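Local coordinates for MsStt7d protein (PDB 4IX3), which is a protein kinase homologous to the state-transition kinase Stt7, seen here as its magnesium-holding catalytic domain, which binds ATP to phosphorylate proteins, at the interface of chains A and B. Coordinates in Å, arbitrary orientation; residue numbers count along the deposited sequence, not the author numbering. Chains: chain A/B, MsStt7d protein.

Contact 1: the interface of chains A and B. Residues chain A 170, 211-214; chain B 54-55.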
loop_
_atom_site.group_PDB
_atom_site.type_symbol
_atom_site.label_atom_id
_atom_site.label_comp_id
_atom_site.label_asym_id
_atom_site.label_seq_id
_atom_site.Cartn_x
_atom_site.Cartn_y
_atom_site.Cartn_z
ATOM N N LYS A 170 5.311 11.655 11.964
ATOM C CA LYS A 170 4.456 10.970 12.941
ATOM C C LYS A 170 5.359 10.110 13.798
ATOM O O LYS A 170 6.494 9.815 13.438
ATOM C CB LYS A 170 3.427 10.057 12.253
ATOM C CG LYS A 170 3.981 9.035 11.263
ATOM C CD LYS A 170 2.912 8.173 10.645
ATOM C CE LYS A 170 3.420 7.175 9.617
ATOM N NZ LYS A 170 2.611 7.294 8.384
ATOM N N ALA A 211 -1.171 11.041 2.180
ATOM C CA ALA A 211 -1.067 11.600 3.521
ATOM C C ALA A 211 -1.501 10.531 4.494
ATOM O O ALA A 211 -2.410 9.738 4.188
ATOM C CB ALA A 211 -2.030 12.768 3.667
ATOM N N ASP A 212 -0.978 10.585 5.708
ATOM C CA ASP A 212 -1.490 9.724 6.761
ATOM C C ASP A 212 -2.655 10.470 7.399
ATOM O O ASP A 212 -2.470 11.579 7.899
ATOM C CB ASP A 212 -0.381 9.463 7.770
ATOM C CG ASP A 212 -0.816 8.499 8.848
ATOM O OD1 ASP A 212 -1.965 8.588 9.351
ATOM O OD2 ASP A 212 -0.019 7.657 9.217
ATOM N N PRO A 213 -3.895 9.957 7.330
ATOM C CA PRO A 213 -5.051 10.758 7.781
ATOM C C PRO A 213 -4.970 11.102 9.291
ATOM O O PRO A 213 -5.579 12.116 9.695
ATOM C CB PRO A 213 -6.260 9.825 7.487
ATOM C CG PRO A 213 -5.639 8.438 7.490
ATOM C CD PRO A 213 -4.260 8.593 6.896
ATOM N N ARG A 214 -4.229 10.332 10.076
ATOM C CA ARG A 214 -4.136 10.610 11.509
ATOM C C ARG A 214 -3.305 11.899 11.755
ATOM O O ARG A 214 -3.493 12.525 12.796
ATOM C CB ARG A 214 -3.500 9.442 12.220
ATOM C CG ARG A 214 -4.272 8.141 12.087
ATOM C CD ARG A 214 -3.493 7.008 12.650
ATOM N NE ARG A 214 -2.306 6.767 11.804
ATOM C CZ ARG A 214 -1.291 5.976 12.130
ATOM N NH1 ARG A 214 -1.269 5.287 13.288
ATOM N NH2 ARG A 214 -0.266 5.860 11.255
ATOM N N ALA B 54 -3.792 1.966 9.027
ATOM C CA ALA B 54 -4.086 3.239 9.706
ATOM C C ALA B 54 -3.425 4.436 9.029
ATOM O O ALA B 54 -3.783 5.597 9.244
ATOM C CB ALA B 54 -3.575 3.159 11.127
ATOM N N ASP B 55 -2.400 4.160 8.220
ATOM C CA ASP B 55 -1.550 5.187 7.605
ATOM C C ASP B 55 -1.909 5.581 6.186
ATOM O O ASP B 55 -1.181 6.383 5.580
ATOM C CB ASP B 55 -0.078 4.801 7.672
ATOM C CG ASP B 55 0.215 3.485 6.975
ATOM O OD1 ASP B 55 -0.569 2.520 7.050
ATOM O OD2 ASP B 55 1.299 3.342 6.364
HETATM O O HOH W 1 3.317 4.809 7.201
#

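Contact 2: the interface of chains A and B. Residues chain A 55-57; chain B 209-211, 213, 221.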
loop_
_atom_site.group_PDB
_atom_site.type_symbol
_atom_site.label_atom_id
_atom_site.label_comp_id
_atom_site.label_asym_id
_atom_site.label_seq_id
_atom_site.Cartn_x
_atom_site.Cartn_y
_atom_site.Cartn_z
ATOM N N ASP A 55 3.769 -4.828 -7.585
ATOM C CA ASP A 55 2.324 -4.754 -7.840
ATOM C C ASP A 55 1.747 -3.345 -7.795
ATOM O O ASP A 55 0.520 -3.170 -7.813
ATOM C CB ASP A 55 1.601 -5.661 -6.843
ATOM C CG ASP A 55 1.829 -5.259 -5.387
ATOM O OD1 ASP A 55 2.977 -4.977 -4.997
ATOM O OD2 ASP A 55 0.892 -5.426 -4.571
ATOM N N VAL A 56 2.604 -2.309 -7.659
ATOM C CA VAL A 56 2.135 -0.938 -7.516
ATOM C C VAL A 56 2.544 -0.095 -8.717
ATOM O O VAL A 56 3.728 -0.067 -9.084
ATOM C CB VAL A 56 2.615 -0.326 -6.164
ATOM C CG1 VAL A 56 2.272 1.147 -6.082
ATOM C CG2 VAL A 56 2.025 -1.088 -4.984
ATOM N N MET A 57 1.582 0.629 -9.275
ATOM C CA MET A 57 1.789 1.577 -10.356
ATOM C C MET A 57 2.889 2.584 -10.030
ATOM O O MET A 57 2.868 3.175 -8.948
ATOM C CB MET A 57 0.455 2.323 -10.544
ATOM C CG MET A 57 0.329 3.207 -11.767
ATOM S SD MET A 57 -1.387 3.751 -11.932
ATOM C CE MET A 57 -2.110 2.142 -11.715
ATOM N N GLY B 209 -7.013 4.086 -12.024
ATOM C CA GLY B 209 -7.183 3.645 -10.600
ATOM C C GLY B 209 -5.934 2.866 -10.250
ATOM O O GLY B 209 -5.012 2.857 -11.084
ATOM N N PRO B 210 -5.958 2.079 -9.138
ATOM C CA PRO B 210 -4.787 1.269 -8.756
ATOM C C PRO B 210 -4.810 0.170 -9.821
ATOM O O PRO B 210 -5.838 -0.100 -10.444
ATOM C CB PRO B 210 -5.147 0.749 -7.352
ATOM C CG PRO B 210 -6.642 0.678 -7.416
ATOM C CD PRO B 210 -7.143 1.759 -8.326
ATOM N N ALA B 211 -3.652 -0.327 -10.180
ATOM C CA ALA B 211 -3.620 -1.372 -11.172
ATOM C C ALA B 211 -2.280 -1.972 -10.860
ATOM O O ALA B 211 -1.307 -1.252 -10.579
ATOM C CB ALA B 211 -3.665 -0.803 -12.609
ATOM N N PRO B 213 0.789 -3.078 -12.502
ATOM C CA PRO B 213 1.293 -2.829 -13.848
ATOM C C PRO B 213 1.648 -4.102 -14.606
ATOM O O PRO B 213 1.669 -4.123 -15.843
ATOM C CB PRO B 213 2.507 -1.930 -13.629
ATOM C CG PRO B 213 2.851 -2.090 -12.198
ATOM C CD PRO B 213 1.630 -2.498 -11.435
ATOM N N LEU B 221 -4.718 1.777 -17.598
ATOM C CA LEU B 221 -4.708 1.600 -16.148
ATOM C C LEU B 221 -6.069 1.947 -15.511
ATOM O O LEU B 221 -6.225 1.939 -14.290
ATOM C CB LEU B 221 -3.528 2.368 -15.524
ATOM C CG LEU B 221 -2.188 1.989 -16.148
ATOM C CD1 LEU B 221 -1.141 2.893 -15.507
ATOM C CD2 LEU B 221 -1.855 0.503 -16.037
HETATM O O HOH W 2 -1.218 0.599 -8.193
#

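Contact 1: the interface of chains A and B
The methyl group of B:Ala54 sits over the centre of one face of the A:Arg214 guanidinium, CB lying 3.8 Å from CZ. A bend in the arginine chain at chi3 (-68°) brings the planar group round to lie flat under this methyl. The B:Ala54 carbonyl oxygen comes near NE, but the N-H points elsewhere and no hydrogen bond forms. Beside this methyl-on-face contact the A:Asp212 carboxylate leans on the B:Asp55 backbone, its CG 3.6 Å from CA of B:Asp55, while OD2 lies against the B:Asp55 methylene. The two aspartate side chains cross at about a right angle. In this A-B pair, which may be a crystal pairing, the 211-214 stretch of one kinase domain thus receives residues 54-55 of the other.

Outward, bonds within chain A shape the receiving surface. A:Arg214 grips A:Asp212 side-on: NE donates to OD1 at 3.1 Å, nearly straight (166°), and NH2 to OD2 at 2.7 Å, each oxygen accepting on its syn lone pair and lying close to the guanidinium plane. OD1 also takes the backbone N-H of A:Arg214 (N to OD1 2.9 Å), which meets it from the anti side, slightly out of plane. The anti lone pair of OD2 accepts NZ of A:Lys170, the lysine of the catalytic HRDVKPAN loop, at 2.8 Å. These four bonds fix the carboxylate's rotation. Putting an alanine in place of A:Asp212 would probably free the guanidinium to swing from under B:Ala54 and cost A:Lys170 its salt-bridge mate.

At the rim, A:Lys170 NZ also holds water 1 at 2.8 Å, and this water lies 2.6 Å from OD2 of the B:Asp55 carboxylate.

Contact 2: the interface of chains A and B
The backbone of B:Ala211 is almost fully stretched (phi -158°, psi 143°) where A:Met57, in a polyproline-like conformation, comes up to it, with a water between them. The A:Met57 N-H points at water 2, with N 3.0 Å from the water oxygen. On the other side B:Ala211 holds the same water twice, through its N at 3.3 Å and its carbonyl O at 3.0 Å. The two backbones are thus joined by solvent here.

A:Met57 supplies much of the apolar contact. Its chain runs straight out from the backbone as far as the sulfur, then turns at chi3 (-48°), which swings the terminal methyl toward B:Ala211. CE reaches CB of B:Ala211 at 3.4 Å and lies beside the B:Gly209 carbonyl and near CA and the carbonyl carbon of B:Pro210. B:Leu221 comes from another direction, its tip reaching toward that of the methionine: CD1 is 3.7 Å from SD of A:Met57. The same leucine methyl is also 4.0 Å from A:Met57 CG, so that one branch covers the outer half of the thioether chain.

Further along, the B:Pro213 ring packs against main chain. Its CD lies 3.7 Å from the backbone C of A:Asp55, and its CG approaches the A:Val56 carbonyl oxygen. The valine takes part mainly through its backbone.

In the crystallised dimer this patch seats the segment leading into helix 59-76, the family's helix C, on the partner's 209-221 region, which, following the DLG motif, probably belongs to its activation segment; such a seat could steady both elements if the pairing occurs in solution.

Contact 1 and contact 2 lie about 21 Å apart, measured between the centres of their C-alpha atoms, on either side of the two-fold axis of the A-B interface. They use overlapping surfaces with the chains exchanged: residues 211 and 213 come from chain A in contact 1 and from chain B in contact 2, and residue 55 does the reverse. Together they show different portions of one reciprocal docking, the segment between strand 45-52 and helix 59-76 of each kinase domain meeting the other's 209-221 region, joined in contact 1 by A:Lys170 of the catalytic loop. The dimer may be confined to the crystal.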